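Long-range contacts in aminoglycoside acetyltransferase meta-AAC0020 (Uncultured bacterium, PDB 5F49), which probably transfers the acetyl group of acetyl-coenzyme A to an amine of an aminoglycoside antibiotic, as a member of the GNAT acetyltransferase family: residues N55-F60 against T73-E78; K23-I28 against F40-S45; L11-L16 against K105-A110. All coordinates share one frame; numbering follows the deposited sequence.

Contact 1 (N55-F60 against T73-E78). With MG (magnesium ion), chain F.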
loop_
_atom_site.group_PDB
_atom_site.type_symbol
_atom_site.label_atom_id
_atom_site.label_comp_id
_atom_site.label_asym_id
_atom_site.label_seq_id
_atom_site.Cartn_x
_atom_site.Cartn_y
_atom_site.Cartn_z
ATOM N N ASN A 55 12.358 -7.305 4.138
ATOM C CA ASN A 55 12.119 -6.909 5.522
ATOM C C ASN A 55 11.000 -5.868 5.636
ATOM O O ASN A 55 10.820 -5.241 6.680
ATOM C CB ASN A 55 13.409 -6.385 6.161
ATOM C CG ASN A 55 14.450 -7.484 6.371
ATOM O OD1 ASN A 55 14.140 -8.678 6.309
ATOM N ND2 ASN A 55 15.690 -7.080 6.629
ATOM N N ASN A 56 10.247 -5.703 4.554
ATOM C CA ASN A 56 9.078 -4.834 4.538
ATOM C C ASN A 56 7.814 -5.626 4.207
ATOM O O ASN A 56 6.785 -5.064 3.837
ATOM C CB ASN A 56 9.277 -3.715 3.529
ATOM C CG ASN A 56 9.730 -4.233 2.181
ATOM O OD1 ASN A 56 9.592 -5.422 1.884
ATOM N ND2 ASN A 56 10.287 -3.348 1.361
ATOM N N PHE A 57 7.914 -6.943 4.338
ATOM C CA PHE A 57 6.842 -7.855 3.957
ATOM C C PHE A 57 6.684 -8.916 5.043
ATOM O O PHE A 57 7.635 -9.612 5.374
ATOM C CB PHE A 57 7.155 -8.495 2.599
ATOM C CG PHE A 57 6.092 -9.433 2.104
ATOM C CD1 PHE A 57 4.854 -8.958 1.707
ATOM C CD2 PHE A 57 6.338 -10.794 2.013
ATOM C CE1 PHE A 57 3.872 -9.834 1.249
ATOM C CE2 PHE A 57 5.359 -11.667 1.553
ATOM C CZ PHE A 57 4.135 -11.191 1.175
ATOM N N TYR A 58 5.491 -9.021 5.613
ATOM C CA TYR A 58 5.263 -9.973 6.695
ATOM C C TYR A 58 4.018 -10.805 6.457
ATOM O O TYR A 58 2.942 -10.266 6.196
ATOM C CB TYR A 58 5.149 -9.249 8.037
ATOM C CG TYR A 58 6.455 -8.695 8.544
ATOM C CD1 TYR A 58 7.358 -9.505 9.215
ATOM C CD2 TYR A 58 6.786 -7.361 8.356
ATOM C CE1 TYR A 58 8.562 -9.002 9.684
ATOM C CE2 TYR A 58 7.985 -6.848 8.823
ATOM C CZ TYR A 58 8.868 -7.673 9.485
ATOM O OH TYR A 58 10.056 -7.171 9.954
ATOM N N VAL A 59 4.176 -12.121 6.557
ATOM C CA VAL A 59 3.072 -13.047 6.347
ATOM C C VAL A 59 2.701 -13.747 7.641
ATOM O O VAL A 59 3.567 -14.244 8.349
ATOM C CB VAL A 59 3.413 -14.106 5.286
ATOM C CG1 VAL A 59 2.246 -15.079 5.090
ATOM C CG2 VAL A 59 3.763 -13.437 3.985
ATOM N N PHE A 60 1.409 -13.782 7.947
ATOM C CA PHE A 60 0.916 -14.523 9.101
ATOM C C PHE A 60 0.024 -15.654 8.621
ATOM O O PHE A 60 -0.766 -15.469 7.703
ATOM C CB PHE A 60 0.150 -13.604 10.054
ATOM C CG PHE A 60 0.989 -12.498 10.629
ATOM C CD1 PHE A 60 1.194 -11.322 9.921
ATOM C CD2 PHE A 60 1.581 -12.637 11.878
ATOM C CE1 PHE A 60 1.974 -10.311 10.445
ATOM C CE2 PHE A 60 2.363 -11.617 12.409
ATOM C CZ PHE A 60 2.553 -10.454 11.690
ATOM N N THR A 73 -1.350 -11.366 4.363
ATOM C CA THR A 73 -0.105 -10.753 3.924
ATOM C C THR A 73 -0.153 -9.282 4.279
ATOM O O THR A 73 -1.231 -8.680 4.285
ATOM C CB THR A 73 0.106 -10.920 2.413
ATOM O OG1 THR A 73 -1.016 -10.357 1.719
ATOM C CG2 THR A 73 0.221 -12.395 2.059
ATOM N N SER A 74 1.006 -8.704 4.579
ATOM C CA SER A 74 1.081 -7.295 4.944
ATOM C C SER A 74 2.366 -6.640 4.447
ATOM O O SER A 74 3.429 -7.269 4.415
ATOM C CB SER A 74 0.974 -7.126 6.459
ATOM O OG SER A 74 1.957 -7.896 7.124
ATOM N N TYR A 75 2.252 -5.370 4.065
ATOM C CA TYR A 75 3.398 -4.585 3.613
ATOM C C TYR A 75 3.715 -3.460 4.575
ATOM O O TYR A 75 2.809 -2.810 5.089
ATOM C CB TYR A 75 3.135 -3.996 2.230
ATOM C CG TYR A 75 3.020 -5.025 1.137
ATOM C CD1 TYR A 75 1.837 -5.717 0.930
ATOM C CD2 TYR A 75 4.096 -5.306 0.312
ATOM C CE1 TYR A 75 1.726 -6.659 -0.074
ATOM C CE2 TYR A 75 4.000 -6.244 -0.689
ATOM C CZ TYR A 75 2.812 -6.920 -0.876
ATOM O OH TYR A 75 2.715 -7.856 -1.880
ATOM N N VAL A 76 5.000 -3.221 4.806
ATOM C CA VAL A 76 5.420 -2.102 5.630
ATOM C C VAL A 76 5.563 -0.878 4.743
ATOM O O VAL A 76 6.244 -0.920 3.719
ATOM C CB VAL A 76 6.753 -2.382 6.356
ATOM C CG1 VAL A 76 7.264 -1.119 7.047
ATOM C CG2 VAL A 76 6.583 -3.528 7.355
ATOM N N LEU A 77 4.898 0.206 5.122
ATOM C CA LEU A 77 5.045 1.460 4.410
ATOM C C LEU A 77 5.702 2.477 5.330
ATOM O O LEU A 77 5.047 3.037 6.213
ATOM C CB LEU A 77 3.695 1.973 3.920
ATOM C CG LEU A 77 2.898 1.004 3.043
ATOM C CD1 LEU A 77 1.618 1.651 2.571
ATOM C CD2 LEU A 77 3.749 0.545 1.860
ATOM N N GLU A 78 7.000 2.690 5.127
ATOM C CA GLU A 78 7.756 3.679 5.880
ATOM C C GLU A 78 7.252 5.079 5.538
ATOM O O GLU A 78 6.982 5.377 4.376
ATOM C CB GLU A 78 9.247 3.553 5.572
ATOM C CG GLU A 78 10.153 4.246 6.572
ATOM C CD GLU A 78 10.319 3.449 7.854
ATOM O OE1 GLU A 78 10.143 4.033 8.946
ATOM O OE2 GLU A 78 10.629 2.241 7.765
HETATM MG MG MG F . 14.899 -11.018 5.728
HETATM O O HOH W 1 16.918 -10.306 6.645
#
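Val76, Ser74 and Phe57 carry much of this pairing of strands 57-64 and 67-77, an antiparallel beta hairpin in the central sheet of the GNAT fold. Val76 N donates to Asn56 O at 2.7 Å. Val76 CG2 then reaches the edge of the Tyr58 ring, in its plane, 3.9 Å from CE2. Tyr58 and Ser74 form a hydrogen-bonded pair, with Tyr58 N 3.0 Å from Ser74 O. On the face shared by Phe57 and Tyr75, the two side chains lie side by side and point the same way. Phe57 CD1 sits over one face of the Tyr75 ring, toward its rim, with the planes at 55°. Tyr75 OH bonds to Glu78 O of the second subunit, and Thr73 OG1 to Tyr80 OH of that subunit, so this face joins the dimer. Tyr58 O takes two bonds from Ser74, a weak one from N and a shorter one from OG. Ser74 OG is also hydrogen-bonded to Tyr115 OH of helix 103-117. This OG lies between the backbone N and the carbonyl carbon (chi1 55°), and from there it donates to Tyr58 O at 2.7 Å.

Contact 2 (K23-I28 against F40-S45). With MG (magnesium ion), chain K.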
loop_
_atom_site.group_PDB
_atom_site.type_symbol
_atom_site.label_atom_id
_atom_site.label_comp_id
_atom_site.label_asym_id
_atom_site.label_seq_id
_atom_site.Cartn_x
_atom_site.Cartn_y
_atom_site.Cartn_z
ATOM N N LYS A 23 5.328 -22.950 3.424
ATOM C CA LYS A 23 4.096 -22.469 4.037
ATOM C C LYS A 23 3.535 -21.293 3.240
ATOM O O LYS A 23 2.317 -21.142 3.095
ATOM C CB LYS A 23 4.339 -22.071 5.499
ATOM C CG LYS A 23 4.540 -23.266 6.419
ATOM C CD LYS A 23 4.780 -22.872 7.865
ATOM C CE LYS A 23 5.028 -24.120 8.708
ATOM N NZ LYS A 23 5.390 -23.820 10.123
ATOM N N PHE A 24 4.435 -20.468 2.716
ATOM C CA PHE A 24 4.043 -19.323 1.900
ATOM C C PHE A 24 3.337 -19.798 0.636
ATOM O O PHE A 24 2.296 -19.268 0.258
ATOM C CB PHE A 24 5.269 -18.469 1.543
ATOM C CG PHE A 24 4.935 -17.165 0.863
ATOM C CD1 PHE A 24 3.695 -16.563 1.048
ATOM C CD2 PHE A 24 5.858 -16.545 0.035
ATOM C CE1 PHE A 24 3.381 -15.379 0.421
ATOM C CE2 PHE A 24 5.559 -15.351 -0.590
ATOM C CZ PHE A 24 4.314 -14.764 -0.400
ATOM N N ILE A 25 3.915 -20.795 -0.022
ATOM C CA ILE A 25 3.320 -21.366 -1.225
ATOM C C ILE A 25 1.940 -21.940 -0.900
ATOM O O ILE A 25 0.978 -21.769 -1.652
ATOM C CB ILE A 25 4.228 -22.456 -1.828
ATOM C CG1 ILE A 25 5.531 -21.825 -2.343
ATOM C CG2 ILE A 25 3.505 -23.227 -2.935
ATOM C CD1 ILE A 25 6.488 -22.818 -3.004
ATOM N N GLN A 26 1.854 -22.597 0.250
ATOM C CA GLN A 26 0.609 -23.187 0.722
ATOM C C GLN A 26 -0.486 -22.130 0.944
ATOM O O GLN A 26 -1.646 -22.353 0.606
ATOM C CB GLN A 26 0.881 -23.965 2.010
ATOM C CG GLN A 26 -0.141 -25.010 2.367
ATOM C CD GLN A 26 0.284 -25.837 3.570
ATOM O OE1 GLN A 26 -0.554 -26.326 4.333
ATOM N NE2 GLN A 26 1.594 -25.989 3.750
ATOM N N LEU A 27 -0.110 -20.979 1.497
ATOM C CA LEU A 27 -1.057 -19.884 1.688
ATOM C C LEU A 27 -1.522 -19.287 0.358
ATOM O O LEU A 27 -2.699 -18.938 0.193
ATOM C CB LEU A 27 -0.450 -18.781 2.558
ATOM C CG LEU A 27 -1.337 -17.534 2.675
ATOM C CD1 LEU A 27 -2.656 -17.879 3.344
ATOM C CD2 LEU A 27 -0.647 -16.418 3.419
ATOM N N ILE A 28 -0.593 -19.173 -0.584
ATOM C CA ILE A 28 -0.905 -18.659 -1.913
ATOM C C ILE A 28 -1.887 -19.584 -2.638
ATOM O O ILE A 28 -2.770 -19.124 -3.351
ATOM C CB ILE A 28 0.385 -18.475 -2.756
ATOM C CG1 ILE A 28 1.302 -17.438 -2.098
ATOM C CG2 ILE A 28 0.058 -18.043 -4.181
ATOM C CD1 ILE A 28 2.714 -17.424 -2.663
ATOM N N PHE A 40 -4.714 -19.470 -12.916
ATOM C CA PHE A 40 -3.616 -18.856 -12.184
ATOM C C PHE A 40 -2.322 -19.680 -12.274
ATOM O O PHE A 40 -2.341 -20.907 -12.138
ATOM C CB PHE A 40 -4.035 -18.661 -10.723
ATOM C CG PHE A 40 -2.907 -18.297 -9.804
ATOM C CD1 PHE A 40 -2.403 -17.006 -9.776
ATOM C CD2 PHE A 40 -2.362 -19.245 -8.953
ATOM C CE1 PHE A 40 -1.365 -16.669 -8.920
ATOM C CE2 PHE A 40 -1.328 -18.912 -8.099
ATOM C CZ PHE A 40 -0.830 -17.621 -8.082
ATOM N N SER A 41 -1.208 -18.999 -12.528
ATOM C CA SER A 41 0.106 -19.631 -12.496
ATOM C C SER A 41 0.923 -19.018 -11.366
ATOM O O SER A 41 1.175 -17.812 -11.360
ATOM C CB SER A 41 0.844 -19.461 -13.825
ATOM O OG SER A 41 0.050 -19.861 -14.924
ATOM N N ILE A 42 1.328 -19.840 -10.406
ATOM C CA ILE A 42 2.119 -19.338 -9.292
ATOM C C ILE A 42 3.511 -18.958 -9.809
ATOM O O ILE A 42 4.058 -19.633 -10.686
ATOM C CB ILE A 42 2.208 -20.380 -8.139
ATOM C CG1 ILE A 42 2.637 -19.718 -6.825
ATOM C CG2 ILE A 42 3.115 -21.552 -8.512
ATOM C CD1 ILE A 42 2.715 -20.677 -5.666
ATOM N N PRO A 43 4.065 -17.844 -9.310
ATOM C CA PRO A 43 5.414 -17.427 -9.706
ATOM C C PRO A 43 6.474 -18.464 -9.348
ATOM O O PRO A 43 6.220 -19.322 -8.506
ATOM C CB PRO A 43 5.630 -16.134 -8.910
ATOM C CG PRO A 43 4.253 -15.597 -8.693
ATOM C CD PRO A 43 3.370 -16.805 -8.528
ATOM N N ASP A 44 7.640 -18.379 -9.985
ATOM C CA ASP A 44 8.782 -19.220 -9.645
ATOM C C ASP A 44 9.082 -19.126 -8.146
ATOM O O ASP A 44 8.823 -18.103 -7.517
ATOM C CB ASP A 44 10.029 -18.810 -10.447
ATOM C CG ASP A 44 9.762 -18.673 -11.947
ATOM O OD1 ASP A 44 9.040 -19.510 -12.532
ATOM O OD2 ASP A 44 10.293 -17.721 -12.557
ATOM N N SER A 45 9.638 -20.192 -7.582
ATOM C CA SER A 45 10.001 -20.201 -6.171
ATOM C C SER A 45 11.072 -19.164 -5.856
ATOM O O SER A 45 11.052 -18.562 -4.797
ATOM C CB SER A 45 10.490 -21.581 -5.744
ATOM O OG SER A 45 9.413 -22.494 -5.726
HETATM MG MG MG K . 10.383 -15.859 -13.069
HETATM O O HOH W 2 11.440 -14.359 -14.035
HETATM O O HOH W 3 12.003 -15.946 -11.494
HETATM O O HOH W 4 11.720 -17.196 -14.291
#
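Ile42 carries its CG1 anti to the backbone N (chi1 -162°), and its chain runs on extended, which sends CD1 across to helix 21-34. There Ile25 and Ile28 both hold CG2 anti to the backbone N (chi1 -66° and -63° for CG1). The two CG2 methyls receive the tip of Ile42. CD1 of Ile42 is 3.8 Å from Ile25 CG2 and 4.0 Å from Ile28 CG2. The Ile42 side chain crosses each of the other two at about a right angle. Phe40 adds the far end of its ring, with CZ 4.0 Å from Ile28 CG2. At the other margin Ile25 CD1 meets Ser45 OG at 4.0 Å. The contact thus packs the loop that leads into helix 45-53 back onto helix 21-34. Leu48 of helix 45-53 also touches Ile25, Ile28 and Ile42. Tyr80 of the second subunit packs on Ile28. Asp44 takes no part in this packing. Its OD2 binds a magnesium ion at 1.9 Å, whose other ligands include three waters and Glu83 of the second subunit. The contact is almost wholly apolar, with Ser45 OG the one polar atom at its margin. Lacking directional bonds, the loop is placed by side-chain fit.

Contact 3 (L11-L16 against K105-A110). With COA (coenzyme A), chain E.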
loop_
_atom_site.group_PDB
_atom_site.type_symbol
_atom_site.label_atom_id
_atom_site.label_comp_id
_atom_site.label_asym_id
_atom_site.label_seq_id
_atom_site.Cartn_x
_atom_site.Cartn_y
_atom_site.Cartn_z
ATOM N N LEU A 11 -5.350 -24.517 17.327
ATOM C CA LEU A 11 -4.975 -23.546 16.304
ATOM C C LEU A 11 -3.734 -22.765 16.715
ATOM O O LEU A 11 -3.660 -22.230 17.819
ATOM C CB LEU A 11 -6.133 -22.583 16.023
ATOM C CG LEU A 11 -5.911 -21.559 14.905
ATOM C CD1 LEU A 11 -5.846 -22.242 13.546
ATOM C CD2 LEU A 11 -6.999 -20.490 14.927
ATOM N N LYS A 12 -2.756 -22.712 15.819
ATOM C CA LYS A 12 -1.552 -21.929 16.050
ATOM C C LYS A 12 -1.479 -20.773 15.065
ATOM O O LYS A 12 -1.792 -20.936 13.892
ATOM C CB LYS A 12 -0.303 -22.802 15.928
ATOM C CG LYS A 12 0.985 -22.052 16.227
ATOM C CD LYS A 12 2.214 -22.942 16.111
ATOM C CE LYS A 12 3.413 -22.278 16.771
ATOM N NZ LYS A 12 3.036 -21.696 18.093
ATOM N N ILE A 13 -1.083 -19.602 15.546
ATOM C CA ILE A 13 -0.832 -18.477 14.659
ATOM C C ILE A 13 0.666 -18.246 14.562
ATOM O O ILE A 13 1.345 -18.122 15.578
ATOM C CB ILE A 13 -1.517 -17.195 15.137
ATOM C CG1 ILE A 13 -3.031 -17.403 15.227
ATOM C CG2 ILE A 13 -1.178 -16.049 14.190
ATOM C CD1 ILE A 13 -3.672 -17.707 13.896
ATOM N N GLU A 14 1.172 -18.187 13.336
ATOM C CA GLU A 14 2.607 -18.136 13.104
ATOM C C GLU A 14 2.997 -17.067 12.077
ATOM O O GLU A 14 2.393 -16.956 11.015
ATOM C CB GLU A 14 3.087 -19.523 12.662
ATOM C CG GLU A 14 4.461 -19.579 12.035
ATOM C CD GLU A 14 4.812 -20.979 11.554
ATOM O OE1 GLU A 14 4.266 -21.952 12.119
ATOM O OE2 GLU A 14 5.627 -21.108 10.617
ATOM N N ARG A 15 3.997 -16.261 12.419
ATOM C CA ARG A 15 4.572 -15.298 11.482
ATOM C C ARG A 15 5.697 -15.961 10.685
ATOM O O ARG A 15 6.653 -16.458 11.269
ATOM C CB ARG A 15 5.091 -14.073 12.236
ATOM C CG ARG A 15 5.871 -13.087 11.376
ATOM C CD ARG A 15 6.243 -11.828 12.153
ATOM N NE ARG A 15 6.934 -12.118 13.411
ATOM C CZ ARG A 15 8.250 -12.041 13.584
ATOM N NH1 ARG A 15 9.039 -11.690 12.578
ATOM N NH2 ARG A 15 8.779 -12.318 14.766
ATOM N N LEU A 16 5.578 -15.982 9.360
ATOM C CA LEU A 16 6.559 -16.688 8.536
ATOM C C LEU A 16 7.929 -16.015 8.568
ATOM O O LEU A 16 8.037 -14.791 8.533
ATOM C CB LEU A 16 6.072 -16.806 7.086
ATOM C CG LEU A 16 4.755 -17.555 6.867
ATOM C CD1 LEU A 16 4.519 -17.877 5.397
ATOM C CD2 LEU A 16 4.738 -18.827 7.707
ATOM N N LYS A 105 -10.212 -13.383 13.126
ATOM C CA LYS A 105 -9.966 -12.480 14.244
ATOM C C LYS A 105 -8.590 -12.666 14.869
ATOM O O LYS A 105 -7.894 -11.693 15.159
ATOM C CB LYS A 105 -11.034 -12.661 15.316
ATOM C CG LYS A 105 -12.266 -11.833 15.064
ATOM C CD LYS A 105 -13.147 -11.757 16.296
ATOM C CE LYS A 105 -14.061 -10.544 16.203
ATOM N NZ LYS A 105 -15.246 -10.657 17.106
ATOM N N LYS A 106 -8.203 -13.918 15.086
ATOM C CA LYS A 106 -6.911 -14.200 15.696
ATOM C C LYS A 106 -5.782 -13.720 14.796
ATOM O O LYS A 106 -4.776 -13.200 15.278
ATOM C CB LYS A 106 -6.773 -15.691 15.997
ATOM C CG LYS A 106 -7.794 -16.178 17.010
ATOM C CD LYS A 106 -7.722 -17.676 17.198
ATOM C CE LYS A 106 -8.949 -18.208 17.928
ATOM N NZ LYS A 106 -9.994 -18.708 16.979
ATOM N N LEU A 107 -5.962 -13.877 13.489
ATOM C CA LEU A 107 -4.977 -13.396 12.531
ATOM C C LEU A 107 -4.826 -11.882 12.639
ATOM O O LEU A 107 -3.719 -11.364 12.813
ATOM C CB LEU A 107 -5.364 -13.806 11.114
ATOM C CG LEU A 107 -5.038 -15.266 10.812
ATOM C CD1 LEU A 107 -5.663 -15.710 9.502
ATOM C CD2 LEU A 107 -3.528 -15.468 10.791
ATOM N N ILE A 108 -5.946 -11.175 12.551
ATOM C CA ILE A 108 -5.938 -9.734 12.718
ATOM C C ILE A 108 -5.320 -9.332 14.062
ATOM O O ILE A 108 -4.522 -8.395 14.136
ATOM C CB ILE A 108 -7.359 -9.154 12.615
ATOM C CG1 ILE A 108 -7.833 -9.164 11.157
ATOM C CG2 ILE A 108 -7.390 -7.749 13.156
ATOM C CD1 ILE A 108 -6.879 -8.475 10.204
ATOM N N THR A 109 -5.675 -10.057 15.117
ATOM C CA THR A 109 -5.148 -9.781 16.450
ATOM C C THR A 109 -3.633 -9.945 16.502
ATOM O O THR A 109 -2.919 -9.068 17.003
ATOM C CB THR A 109 -5.783 -10.697 17.519
ATOM O OG1 THR A 109 -7.172 -10.377 17.655
ATOM C CG2 THR A 109 -5.100 -10.508 18.869
ATOM N N ALA A 110 -3.147 -11.071 15.990
ATOM C CA ALA A 110 -1.715 -11.348 15.991
ATOM C C ALA A 110 -0.963 -10.304 15.166
ATOM O O ALA A 110 0.095 -9.826 15.563
ATOM C CB ALA A 110 -1.449 -12.742 15.461
HETATM N N1A COA E . -21.110 -12.728 8.445
HETATM C C2A COA E . -21.387 -11.765 9.417
HETATM N N3A COA E . -20.393 -11.429 10.337
HETATM C C4A COA E . -19.214 -12.056 10.288
HETATM C C5A COA E . -18.969 -12.958 9.322
HETATM C C6A COA E . -19.900 -13.294 8.433
HETATM N N6A COA E . -19.560 -14.220 7.537
HETATM N N7A COA E . -17.735 -13.405 9.465
HETATM C C8A COA E . -17.203 -12.746 10.478
HETATM N N9A COA E . -18.129 -11.970 11.066
HETATM C C1B COA E . -17.743 -10.986 12.126
HETATM C C2B COA E . -18.535 -11.700 13.186
HETATM O O2B COA E . -18.770 -11.002 14.451
HETATM C C3B COA E . -17.964 -13.232 13.358
HETATM O O3B COA E . -18.268 -13.234 14.774
HETATM P P3B COA E . -19.224 -14.139 15.564
HETATM O O7A COA E . -19.127 -15.280 14.663
HETATM O O8A COA E . -20.439 -13.314 15.517
HETATM O O9A COA E . -18.644 -14.414 16.901
HETATM C C4B COA E . -16.745 -12.703 13.664
HETATM O O4B COA E . -16.563 -11.501 12.804
HETATM C C5B COA E . -15.364 -13.230 14.053
HETATM O O5B COA E . -15.082 -13.761 12.710
HETATM P P1A COA E . -13.975 -14.872 12.219
HETATM O O1A COA E . -12.652 -14.497 12.744
HETATM O O2A COA E . -14.503 -16.246 12.453
HETATM O O3A COA E . -14.005 -14.764 10.608
HETATM P P2A COA E . -13.418 -15.883 9.551
HETATM O O4A COA E . -14.475 -16.510 8.734
HETATM O O5A COA E . -12.474 -16.742 10.287
HETATM O O6A COA E . -12.499 -14.904 8.658
HETATM C CBP COA E . -12.877 -14.020 6.304
HETATM C CCP COA E . -13.200 -13.976 7.800
HETATM C CDP COA E . -11.395 -13.714 6.090
HETATM C CEP COA E . -13.707 -12.924 5.633
HETATM C CAP COA E . -13.239 -15.388 5.699
HETATM O OAP COA E . -14.639 -15.615 5.872
HETATM C C9P COA E . -12.915 -15.437 4.196
HETATM O O9P COA E . -11.688 -15.906 3.863
HETATM N N8P COA E . -13.865 -15.044 3.330
HETATM C C7P COA E . -13.665 -15.052 1.871
HETATM C C6P COA E . -12.421 -14.239 1.467
HETATM C C5P COA E . -12.539 -12.774 1.892
HETATM O O5P COA E . -13.608 -12.176 1.792
HETATM N N4P COA E . -11.406 -12.232 2.367
HETATM C C3P COA E . -11.302 -10.835 2.830
HETATM C C2P COA E . -11.354 -9.908 1.608
HETATM S S1P COA E . -11.185 -8.128 2.005
#
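Ile13 is the centre of this contact and meets three residues of helix 103-117. Its CG2 rests on Ala110 CB at 3.6 Å. Its CD1 reaches Leu107 CD2 at 3.8 Å, and the two side chains cross at a slant. Ile13 holds CG2 anti to its backbone N, and chi2 of -63° folds CD1 back, so the two methyls meet different residues. CG1 lies 4.2 Å from Lys106 CB. One step outward, Leu11 CD2 packs on the aliphatic part of Lys106, 3.7 Å from CD. The lysine chain is extended as far as CE and turns only at its last torsion (chi4 95°). Behind these residues stands the sheet. Strand 12-15 is held to strand 57-64 by backbone bonds of Lys12 with Leu63 and Glu14 with Val61. On the helix side Leu107 touches Leu92 of strand 86-94 as well as Ile13, which sets the helix against one face of the sheet. The strand and helix axes are 9.3 Å apart at closest approach and run at 40° to each other. The helix has a second task. Lys105 N donates to coenzyme A O1A, a pyrophosphate oxygen, at 2.7 Å. Gly102, Gly104 and Arg100 bind the cofactor through their backbone N as well, as is usual for the pyrophosphate loop of GNAT enzymes. The Lys105 side chain runs alongside the cofactor, with CG 3.5 Å from C5B. The chemistry is therefore divided: the side towards strand 12-15 is apolar packing, while backbone N-H groups at the start of the helix probably help to offset the phosphate charge.

Along the chain, contact 2 comes before contact 1, and both lie between the two segments of contact 3. Contacts 1 and 3 share the sheet: strand 12-15 neighbours strand 57-64, and the contact centres are about 14 Å apart. Contact 2 lies about 17 Å from contact 1 and 20 Å from contact 3, centre to centre. Helix 21-34 links it to both. Phe24 and Leu27 pack on Val59, and Lys23 forms a salt bridge with Glu14. Helices 21-34 and 103-117 cover opposite faces of the sheet. Contacts 1 and 2 meet the second subunit at several residues; the helix of contact 3 binds coenzyme A and meets that subunit through Ile108. One sheet thus connects dimer interface and cofactor site.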